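Long-range contacts in glutamyl-tRNA(Gln) amidotransferase subunit B, mitochondrial (PDB 4N0H), which forms the B subunit of a mitochondrial multi-subunit amidotransferase and carries a GatB/GatE-type catalytic domain: residues Val224-Leu229 with Asn237-Glu242; Phe88-Tyr93 with Met286-Leu291; Thr22-Lys27 with Pro168-Val173. One frame throughout, in Å; residues are numbered along the deposited sequence.

Interaction 1: Val224-Leu229 with Asn237-Glu242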
loop_
_atom_site.group_PDB
_atom_site.type_symbol
_atom_site.label_atom_id
_atom_site.label_comp_id
_atom_site.label_asym_id
_atom_site.label_seq_id
_atom_site.Cartn_x
_atom_site.Cartn_y
_atom_site.Cartn_z
ATOM N N VAL B 224 8.794 18.440 -29.502
ATOM C CA VAL B 224 7.462 18.955 -29.205
ATOM C C VAL B 224 6.421 17.844 -29.324
ATOM O O VAL B 224 6.460 17.047 -30.262
ATOM C CB VAL B 224 7.098 20.148 -30.127
ATOM C CG1 VAL B 224 7.943 20.126 -31.386
ATOM C CG2 VAL B 224 5.610 20.157 -30.466
ATOM N N GLU B 225 5.506 17.778 -28.362
ATOM C CA GLU B 225 4.437 16.787 -28.410
ATOM C C GLU B 225 3.050 17.407 -28.588
ATOM O O GLU B 225 2.677 18.342 -27.880
ATOM C CB GLU B 225 4.484 15.863 -27.187
ATOM C CG GLU B 225 4.788 16.559 -25.876
ATOM C CD GLU B 225 5.049 15.577 -24.749
ATOM O OE1 GLU B 225 4.439 15.733 -23.670
ATOM O OE2 GLU B 225 5.869 14.654 -24.942
ATOM N N LEU B 226 2.299 16.877 -29.551
ATOM C CA LEU B 226 0.956 17.361 -29.853
ATOM C C LEU B 226 -0.092 16.492 -29.166
ATOM O O LEU B 226 -0.131 15.280 -29.372
ATOM C CB LEU B 226 0.717 17.354 -31.364
ATOM C CG LEU B 226 1.726 18.103 -32.235
ATOM C CD1 LEU B 226 1.479 17.813 -33.709
ATOM C CD2 LEU B 226 1.662 19.596 -31.961
ATOM N N LYS B 227 -0.945 17.116 -28.359
ATOM C CA LYS B 227 -1.960 16.386 -27.604
ATOM C C LYS B 227 -3.378 16.724 -28.064
ATOM O O LYS B 227 -3.591 17.680 -28.811
ATOM C CB LYS B 227 -1.819 16.673 -26.108
ATOM C CG LYS B 227 -0.442 16.377 -25.534
ATOM C CD LYS B 227 -0.137 14.888 -25.553
ATOM C CE LYS B 227 1.191 14.589 -24.872
ATOM N NZ LYS B 227 1.200 15.042 -23.455
ATOM N N ASN B 228 -4.338 15.927 -27.606
ATOM C CA ASN B 228 -5.754 16.130 -27.916
ATOM C C ASN B 228 -6.070 16.170 -29.409
ATOM O O ASN B 228 -6.558 17.173 -29.931
ATOM C CB ASN B 228 -6.299 17.372 -27.203
ATOM C CG ASN B 228 -6.287 17.225 -25.691
ATOM O OD1 ASN B 228 -7.169 16.592 -25.109
ATOM N ND2 ASN B 228 -5.281 17.809 -25.047
ATOM N N LEU B 229 -5.785 15.062 -30.084
ATOM C CA LEU B 229 -6.103 14.897 -31.496
ATOM C C LEU B 229 -7.182 13.825 -31.620
ATOM O O LEU B 229 -6.929 12.654 -31.347
ATOM C CB LEU B 229 -4.846 14.504 -32.270
ATOM C CG LEU B 229 -3.662 15.446 -32.040
ATOM C CD1 LEU B 229 -2.352 14.818 -32.493
ATOM C CD2 LEU B 229 -3.895 16.768 -32.749
ATOM N N ASN B 237 -3.137 16.945 -39.916
ATOM C CA ASN B 237 -3.117 18.400 -40.047
ATOM C C ASN B 237 -2.234 19.084 -39.007
ATOM O O ASN B 237 -1.507 20.027 -39.325
ATOM C CB ASN B 237 -4.535 18.973 -39.994
ATOM C CG ASN B 237 -5.384 18.534 -41.171
ATOM O OD1 ASN B 237 -4.869 18.021 -42.165
ATOM N ND2 ASN B 237 -6.692 18.740 -41.069
ATOM N N ALA B 238 -2.300 18.611 -37.767
ATOM C CA ALA B 238 -1.472 19.160 -36.702
ATOM C C ALA B 238 0.007 18.944 -37.008
ATOM O O ALA B 238 0.834 19.823 -36.765
ATOM C CB ALA B 238 -1.836 18.537 -35.366
ATOM N N ILE B 239 0.328 17.773 -37.549
ATOM C CA ILE B 239 1.699 17.442 -37.921
ATOM C C ILE B 239 2.198 18.359 -39.034
ATOM O O ILE B 239 3.304 18.896 -38.961
ATOM C CB ILE B 239 1.820 15.969 -38.369
ATOM C CG1 ILE B 239 1.670 15.029 -37.170
ATOM C CG2 ILE B 239 3.153 15.719 -39.059
ATOM C CD1 ILE B 239 1.730 13.562 -37.540
ATOM N N LYS B 240 1.372 18.540 -40.059
ATOM C CA LYS B 240 1.726 19.395 -41.188
ATOM C C LYS B 240 1.870 20.854 -40.767
ATOM O O LYS B 240 2.778 21.551 -41.221
ATOM C CB LYS B 240 0.695 19.258 -42.309
ATOM C CG LYS B 240 0.745 17.915 -43.019
ATOM C CD LYS B 240 -0.555 17.610 -43.747
ATOM C CE LYS B 240 -0.833 18.616 -44.850
ATOM N NZ LYS B 240 -2.119 18.325 -45.544
ATOM N N TYR B 241 0.977 21.308 -39.893
ATOM C CA TYR B 241 1.041 22.673 -39.380
ATOM C C TYR B 241 2.314 22.876 -38.571
ATOM O O TYR B 241 3.057 23.830 -38.799
ATOM C CB TYR B 241 -0.182 22.994 -38.515
ATOM C CG TYR B 241 -0.234 24.431 -38.035
ATOM C CD1 TYR B 241 0.357 24.807 -36.833
ATOM C CD2 TYR B 241 -0.870 25.412 -38.786
ATOM C CE1 TYR B 241 0.315 26.118 -36.394
ATOM C CE2 TYR B 241 -0.917 26.726 -38.354
ATOM C CZ TYR B 241 -0.322 27.072 -37.158
ATOM O OH TYR B 241 -0.367 28.378 -36.723
ATOM N N GLU B 242 2.560 21.971 -37.630
ATOM C CA GLU B 242 3.705 22.078 -36.732
ATOM C C GLU B 242 5.031 21.979 -37.482
ATOM O O GLU B 242 6.034 22.560 -37.065
ATOM C CB GLU B 242 3.627 21.002 -35.644
ATOM C CG GLU B 242 4.638 21.166 -34.522
ATOM C CD GLU B 242 4.380 22.396 -33.671
ATOM O OE1 GLU B 242 3.249 22.931 -33.708
ATOM O OE2 GLU B 242 5.313 22.832 -32.966
#

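Interaction 2: Phe88-Tyr93 with Met286-Leu291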
loop_
_atom_site.group_PDB
_atom_site.type_symbol
_atom_site.label_atom_id
_atom_site.label_comp_id
_atom_site.label_asym_id
_atom_site.label_seq_id
_atom_site.Cartn_x
_atom_site.Cartn_y
_atom_site.Cartn_z
ATOM N N PHE B 88 3.541 -2.807 -12.076
ATOM C CA PHE B 88 2.727 -1.609 -12.166
ATOM C C PHE B 88 3.206 -0.571 -11.162
ATOM O O PHE B 88 3.555 -0.909 -10.033
ATOM C CB PHE B 88 1.256 -1.944 -11.924
ATOM C CG PHE B 88 0.632 -2.734 -13.031
ATOM C CD1 PHE B 88 0.631 -4.116 -12.999
ATOM C CD2 PHE B 88 0.070 -2.093 -14.120
ATOM C CE1 PHE B 88 0.063 -4.844 -14.026
ATOM C CE2 PHE B 88 -0.498 -2.818 -15.151
ATOM C CZ PHE B 88 -0.501 -4.192 -15.104
ATOM N N ASP B 89 3.209 0.690 -11.576
ATOM C CA ASP B 89 3.619 1.787 -10.704
ATOM C C ASP B 89 2.482 2.786 -10.553
ATOM O O ASP B 89 1.586 2.845 -11.389
ATOM C CB ASP B 89 4.852 2.492 -11.271
ATOM C CG ASP B 89 5.898 1.515 -11.781
ATOM O OD1 ASP B 89 6.107 1.460 -13.015
ATOM O OD2 ASP B 89 6.503 0.797 -10.949
ATOM N N ARG B 90 2.526 3.569 -9.481
ATOM C CA ARG B 90 1.520 4.593 -9.231
ATOM C C ARG B 90 1.980 5.952 -9.749
ATOM O O ARG B 90 3.042 6.446 -9.366
ATOM C CB ARG B 90 1.223 4.687 -7.734
ATOM C CG ARG B 90 0.721 3.388 -7.137
ATOM C CD ARG B 90 0.443 3.525 -5.652
ATOM N NE ARG B 90 -0.141 2.305 -5.105
ATOM C CZ ARG B 90 -0.419 2.127 -3.817
ATOM N NH1 ARG B 90 -0.167 3.093 -2.947
ATOM N NH2 ARG B 90 -0.953 0.986 -3.399
ATOM N N LYS B 91 1.174 6.543 -10.625
ATOM C CA LYS B 91 1.427 7.875 -11.154
ATOM C C LYS B 91 0.470 8.830 -10.455
ATOM O O LYS B 91 -0.733 8.784 -10.699
ATOM C CB LYS B 91 1.194 7.887 -12.668
ATOM C CG LYS B 91 1.320 9.255 -13.332
ATOM C CD LYS B 91 0.976 9.161 -14.818
ATOM C CE LYS B 91 1.154 10.494 -15.527
ATOM N NZ LYS B 91 0.905 10.359 -16.995
ATOM N N HIS B 92 1.002 9.684 -9.583
ATOM C CA HIS B 92 0.172 10.465 -8.662
ATOM C C HIS B 92 -0.249 11.840 -9.195
ATOM O O HIS B 92 0.595 12.626 -9.639
ATOM C CB HIS B 92 0.891 10.664 -7.320
ATOM C CG HIS B 92 1.170 9.393 -6.573
ATOM N ND1 HIS B 92 2.374 8.726 -6.660
ATOM C CD2 HIS B 92 0.410 8.683 -5.706
ATOM C CE1 HIS B 92 2.340 7.655 -5.886
ATOM N NE2 HIS B 92 1.157 7.603 -5.299
ATOM N N TYR B 93 -1.553 12.110 -9.140
ATOM C CA TYR B 93 -2.105 13.457 -9.309
ATOM C C TYR B 93 -3.588 13.495 -8.928
ATOM O O TYR B 93 -4.257 12.462 -8.914
ATOM C CB TYR B 93 -1.897 13.983 -10.733
ATOM C CG TYR B 93 -2.606 13.198 -11.811
ATOM C CD1 TYR B 93 -2.014 12.082 -12.391
ATOM C CD2 TYR B 93 -3.861 13.586 -12.266
ATOM C CE1 TYR B 93 -2.657 11.365 -13.388
ATOM C CE2 TYR B 93 -4.514 12.880 -13.258
ATOM C CZ TYR B 93 -3.909 11.770 -13.815
ATOM O OH TYR B 93 -4.560 11.068 -14.803
ATOM N N MET B 286 5.840 5.419 -8.073
ATOM C CA MET B 286 6.190 4.456 -7.039
ATOM C C MET B 286 5.690 3.094 -7.472
ATOM O O MET B 286 4.516 2.948 -7.802
ATOM C CB MET B 286 5.526 4.841 -5.711
ATOM C CG MET B 286 5.928 3.963 -4.531
ATOM S SD MET B 286 5.031 4.358 -3.005
ATOM C CE MET B 286 3.384 3.798 -3.419
ATOM N N PRO B 287 6.579 2.090 -7.485
ATOM C CA PRO B 287 6.111 0.730 -7.768
ATOM C C PRO B 287 4.996 0.365 -6.798
ATOM O O PRO B 287 5.119 0.660 -5.606
ATOM C CB PRO B 287 7.349 -0.121 -7.495
ATOM C CG PRO B 287 8.493 0.798 -7.766
ATOM C CD PRO B 287 8.035 2.143 -7.275
ATOM N N ASP B 288 3.913 -0.227 -7.294
ATOM C CA ASP B 288 2.808 -0.578 -6.416
ATOM C C ASP B 288 3.269 -1.593 -5.372
ATOM O O ASP B 288 3.893 -2.596 -5.708
ATOM C CB ASP B 288 1.615 -1.112 -7.200
ATOM C CG ASP B 288 0.366 -1.203 -6.353
ATOM O OD1 ASP B 288 0.157 -2.251 -5.703
ATOM O OD2 ASP B 288 -0.406 -0.223 -6.329
ATOM N N PRO B 289 2.988 -1.312 -4.092
ATOM C CA PRO B 289 3.468 -2.178 -3.010
ATOM C C PRO B 289 2.613 -3.424 -2.797
ATOM O O PRO B 289 3.013 -4.292 -2.023
ATOM C CB PRO B 289 3.414 -1.266 -1.781
ATOM C CG PRO B 289 2.361 -0.260 -2.099
ATOM C CD PRO B 289 2.396 -0.056 -3.591
ATOM N N GLU B 290 1.473 -3.519 -3.478
ATOM C CA GLU B 290 0.563 -4.653 -3.302
ATOM C C GLU B 290 0.585 -5.663 -4.449
ATOM O O GLU B 290 0.547 -6.872 -4.222
ATOM C CB GLU B 290 -0.870 -4.161 -3.108
ATOM C CG GLU B 290 -1.087 -3.351 -1.853
ATOM C CD GLU B 290 -2.557 -3.227 -1.504
ATOM O OE1 GLU B 290 -3.341 -2.779 -2.370
ATOM O OE2 GLU B 290 -2.930 -3.596 -0.370
ATOM N N LEU B 291 0.631 -5.165 -5.679
ATOM C CA LEU B 291 0.536 -6.028 -6.849
ATOM C C LEU B 291 1.803 -6.855 -7.059
ATOM O O LEU B 291 2.913 -6.336 -6.968
ATOM C CB LEU B 291 0.229 -5.198 -8.097
ATOM C CG LEU B 291 -1.120 -4.476 -8.073
ATOM C CD1 LEU B 291 -1.165 -3.386 -9.129
ATOM C CD2 LEU B 291 -2.256 -5.473 -8.281
HETATM O O HOH W 1 -2.186 -1.337 -4.566
#

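Interaction 3: Thr22-Lys27 with Pro168-Val173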
loop_
_atom_site.group_PDB
_atom_site.type_symbol
_atom_site.label_atom_id
_atom_site.label_comp_id
_atom_site.label_asym_id
_atom_site.label_seq_id
_atom_site.Cartn_x
_atom_site.Cartn_y
_atom_site.Cartn_z
ATOM N N THR B 22 -4.829 2.417 -26.457
ATOM C CA THR B 22 -5.859 1.563 -27.019
ATOM C C THR B 22 -6.650 0.855 -25.921
ATOM O O THR B 22 -6.082 0.135 -25.103
ATOM C CB THR B 22 -5.235 0.528 -27.974
ATOM O OG1 THR B 22 -4.968 1.145 -29.240
ATOM C CG2 THR B 22 -6.170 -0.632 -28.185
ATOM N N GLN B 23 -7.961 1.073 -25.907
ATOM C CA GLN B 23 -8.838 0.391 -24.967
ATOM C C GLN B 23 -8.966 -1.074 -25.348
ATOM O O GLN B 23 -9.334 -1.393 -26.477
ATOM C CB GLN B 23 -10.230 1.030 -24.948
ATOM C CG GLN B 23 -10.310 2.357 -24.221
ATOM C CD GLN B 23 -11.738 2.831 -24.014
ATOM O OE1 GLN B 23 -12.615 2.587 -24.846
ATOM N NE2 GLN B 23 -11.980 3.510 -22.897
ATOM N N LEU B 24 -8.662 -1.961 -24.407
ATOM C CA LEU B 24 -8.828 -3.392 -24.628
ATOM C C LEU B 24 -10.288 -3.796 -24.465
ATOM O O LEU B 24 -10.993 -3.266 -23.606
ATOM C CB LEU B 24 -7.948 -4.194 -23.666
ATOM C CG LEU B 24 -6.437 -3.975 -23.787
ATOM C CD1 LEU B 24 -5.684 -4.987 -22.939
ATOM C CD2 LEU B 24 -5.990 -4.045 -25.241
ATOM N N ASN B 25 -10.749 -4.728 -25.290
ATOM C CA ASN B 25 -12.108 -5.232 -25.139
ATOM C C ASN B 25 -12.159 -6.554 -24.375
ATOM O O ASN B 25 -12.760 -7.529 -24.822
ATOM C CB ASN B 25 -12.848 -5.315 -26.483
ATOM C CG ASN B 25 -12.047 -6.019 -27.556
ATOM O OD1 ASN B 25 -12.136 -5.675 -28.737
ATOM N ND2 ASN B 25 -11.257 -7.009 -27.157
ATOM N N THR B 26 -11.505 -6.576 -23.221
ATOM C CA THR B 26 -11.687 -7.658 -22.270
ATOM C C THR B 26 -13.113 -7.557 -21.750
ATOM O O THR B 26 -13.715 -6.481 -21.782
ATOM C CB THR B 26 -10.714 -7.527 -21.089
ATOM O OG1 THR B 26 -10.867 -6.234 -20.498
ATOM C CG2 THR B 26 -9.275 -7.687 -21.564
ATOM N N LYS B 27 -13.658 -8.671 -21.277
ATOM C CA LYS B 27 -15.015 -8.669 -20.747
ATOM C C LYS B 27 -15.135 -7.747 -19.533
ATOM O O LYS B 27 -16.098 -6.988 -19.406
ATOM C CB LYS B 27 -15.452 -10.086 -20.378
ATOM C CG LYS B 27 -16.894 -10.183 -19.907
ATOM C CD LYS B 27 -17.279 -11.627 -19.639
ATOM C CE LYS B 27 -16.299 -12.287 -18.681
ATOM N NZ LYS B 27 -16.599 -13.735 -18.481
ATOM N N PRO B 168 -9.089 -1.413 -19.092
ATOM C CA PRO B 168 -7.698 -1.685 -19.475
ATOM C C PRO B 168 -7.282 -0.959 -20.751
ATOM O O PRO B 168 -8.046 -0.906 -21.714
ATOM C CB PRO B 168 -7.676 -3.202 -19.725
ATOM C CG PRO B 168 -9.016 -3.718 -19.301
ATOM C CD PRO B 168 -9.965 -2.566 -19.349
ATOM N N LEU B 169 -6.075 -0.404 -20.739
ATOM C CA LEU B 169 -5.480 0.216 -21.914
ATOM C C LEU B 169 -4.137 -0.440 -22.195
ATOM O O LEU B 169 -3.474 -0.936 -21.280
ATOM C CB LEU B 169 -5.235 1.711 -21.676
ATOM C CG LEU B 169 -6.409 2.610 -21.287
ATOM C CD1 LEU B 169 -5.925 4.016 -20.947
ATOM C CD2 LEU B 169 -7.393 2.654 -22.421
ATOM N N ILE B 170 -3.738 -0.448 -23.461
ATOM C CA ILE B 170 -2.343 -0.685 -23.802
ATOM C C ILE B 170 -1.792 0.561 -24.483
ATOM O O ILE B 170 -2.380 1.071 -25.437
ATOM C CB ILE B 170 -2.154 -1.905 -24.713
ATOM C CG1 ILE B 170 -2.428 -3.193 -23.938
ATOM C CG2 ILE B 170 -0.741 -1.937 -25.265
ATOM C CD1 ILE B 170 -2.068 -4.452 -24.710
ATOM N N GLU B 171 -0.677 1.068 -23.972
ATOM C CA GLU B 171 -0.007 2.184 -24.617
ATOM C C GLU B 171 1.153 1.657 -25.442
ATOM O O GLU B 171 2.022 0.952 -24.928
ATOM C CB GLU B 171 0.502 3.202 -23.596
ATOM C CG GLU B 171 1.244 4.370 -24.236
ATOM C CD GLU B 171 1.872 5.312 -23.223
ATOM O OE1 GLU B 171 2.735 6.123 -23.622
ATOM O OE2 GLU B 171 1.503 5.251 -22.032
ATOM N N LEU B 172 1.157 1.999 -26.725
ATOM C CA LEU B 172 2.251 1.633 -27.611
ATOM C C LEU B 172 3.051 2.875 -27.975
ATOM O O LEU B 172 2.498 3.858 -28.465
ATOM C CB LEU B 172 1.711 0.947 -28.870
ATOM C CG LEU B 172 2.717 0.536 -29.948
ATOM C CD1 LEU B 172 2.350 -0.814 -30.521
ATOM C CD2 LEU B 172 2.789 1.580 -31.054
ATOM N N VAL B 173 4.352 2.834 -27.721
ATOM C CA VAL B 173 5.220 3.944 -28.086
ATOM C C VAL B 173 6.192 3.519 -29.186
ATOM O O VAL B 173 6.962 2.567 -29.020
ATOM C CB VAL B 173 6.007 4.464 -26.873
ATOM C CG1 VAL B 173 6.753 5.744 -27.232
ATOM C CG2 VAL B 173 5.072 4.703 -25.704
HETATM O O HOH W 2 -1.985 0.990 -28.203
#

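Interaction 1: Val224-Leu229 with Asn237-Glu242
Ala238 is the bump of the helix, and Leu226 and Leu229 form the hollow that receives it. Its CB lies 3.8 Å from Leu226 CD1 and an equal 3.8 Å from Leu229 CD2, so one methyl is held between two leucine branches. Leu226 CD1 pushes further into the helix surface, reaching Ala238 O at 3.7 Å and lying more loosely against Ile239 CG1. The other branch, CD2, turns to the next helical turn, where it passes Glu242 OE1 at 4.1 Å. The Glu242 chain bends at chi2 (67°), and its carboxylate meets Val224 tip to tip, with OE2 3.7 Å from CG2. This buried acid lies against aliphatic carbon here and finds its polar partners outside the two segments: OE2 in a salt bridge with Arg245, OE1 in a hydrogen bond with Thr271 OG1. No hydrogen bond joins the segments; the fit is one of shape. Strand and helix axes come within 10.1 Å and run roughly antiparallel, with 150° between their directions. Strand 224-226 is flanked in its sheet by antiparallel 210-218 and parallel 262-264, and helix 232-248 packs on it and on the turn that follows, with Glu242 also touching Leu216 of strand 210-218.

Interaction 2: Phe88-Tyr93 with Met286-Leu291
Arg90 and Met286 form the hydrogen-bonded pair of a short antiparallel ladder, through which strand 286-287 joins strand 89-92 in the large mixed sheet. Arg90 N donates to Met286 O at 2.7 Å, almost straight at 169°, and the return bond from Met286 N to Arg90 O is longer, 3.2 Å. Asp288 N then donates to Phe88 O at 2.8 Å. Between these bonds Pro287 faces Asp89 in a non-hydrogen-bonded pair, where a residue without an N-H costs the ladder nothing; Asp89 OD2 lies 3.2 Å from Pro287 CA, while its OD1 accepts a hydrogen bond from Tyr108 N.

The Arg90 side chain runs extended from CG to NE, beside that of Met286 and pointing the same way. Its guanidinium meets Asp288 in a salt bridge: NE to OD2 is 2.8 Å, with OD2 near the guanidinium plane but approached from above the carboxylate plane, the two groups being turned 64° apart. A weaker bond from NH2 reaches the same oxygen. Pro289 CD covers one face, 3.5 Å from NH2, and Met286 CE touches the group obliquely, placed there by the bend at chi3 (69°). Water 1 accepts from Arg90 NH2 at 2.9 Å and lies at the guanidinium edge, linking it to Asp288 and Glu290.

Another protein chain of the assembly packs against this corner: polar side chains of that chain bond Arg90 NH1 and NH2 and His92 NE2, and a basic one pairs with Glu290 OE2. Asp288 OD1, meanwhile, accepts from Glu290 N, 2.9 Å away, and from Leu291 N. That is the signature of an Asx turn within an Asx motif, which here bends the chain as it leaves the strand.

Interaction 3: Thr22-Lys27 with Pro168-Val173
Thr22 and Ile170 pair across an antiparallel ladder in the large mixed sheet, where the end of strand 14-23 runs beside the start of strand 168-174. Three backbone hydrogen bonds hold it. Thr22 N gives to Ile170 O at 3.0 Å, rather bent at 142°; Ile170 N returns a straighter bond to Thr22 O, 2.9 Å and 161°. Beyond the regular strand, Leu24 N still reaches Pro168 O at 3.0 Å, carrying the pairing one residue into the loop.

CA-H...O contacts fill the non-hydrogen-bonded pair between them. Leu169 CA approaches Thr22 O to 3.2 Å, and Gln23 CA makes a longer approach to Pro168 O.

Side-chain packing takes two forms. On the face of Gln23 and Leu169 the two side chains lie side by side, pointing the same way, with Gln23 CG only 3.4 Å from Leu169 CD2; the amide end of Gln23 goes on to Asp143, NE2 bonding OD1. Reaching in from the loop, both methyls of Leu24 touch Ile170 CG1, CD1 at 3.8 Å, as the side chains cross obliquely, and Leu24 CB touches Pro168 CB. Leu138 of strand 130-142 also packs on Ile170.

The remaining contacts involve hydroxyls. Thr26 OG1 stands between the backbone N and the carbonyl carbon (chi1 55°) and comes to 3.3 Å from Pro168 CG, while hydrogen-bonded to Asn28 O. At the other end, water 2 has a weak bond with Thr22 OG1 and donates to Ile170 O at 2.8 Å, so that this carbonyl oxygen accepts from both Thr22 N and the water.

How the interactions relate
All three contacts reach the same mixed sheet without touching one another. The centre of interaction 3 lies about 7 Å from the centre of the chain, those of interactions 1 and 2 about 16 and 18 Å, and the centres of these two are about 30 Å apart. Strand 210-218 bridges interactions 3 and 1, pairing with both 14-23 and 224-226; strands 130-142 and 102-120 connect 168-174 to 89-92. Along the sequence, interactions 2 and 3 interlock by alternating segments, and interaction 1 is nested in the loop that interaction 2 closes. Of the three, interaction 2 alone meets another protein chain of the assembly.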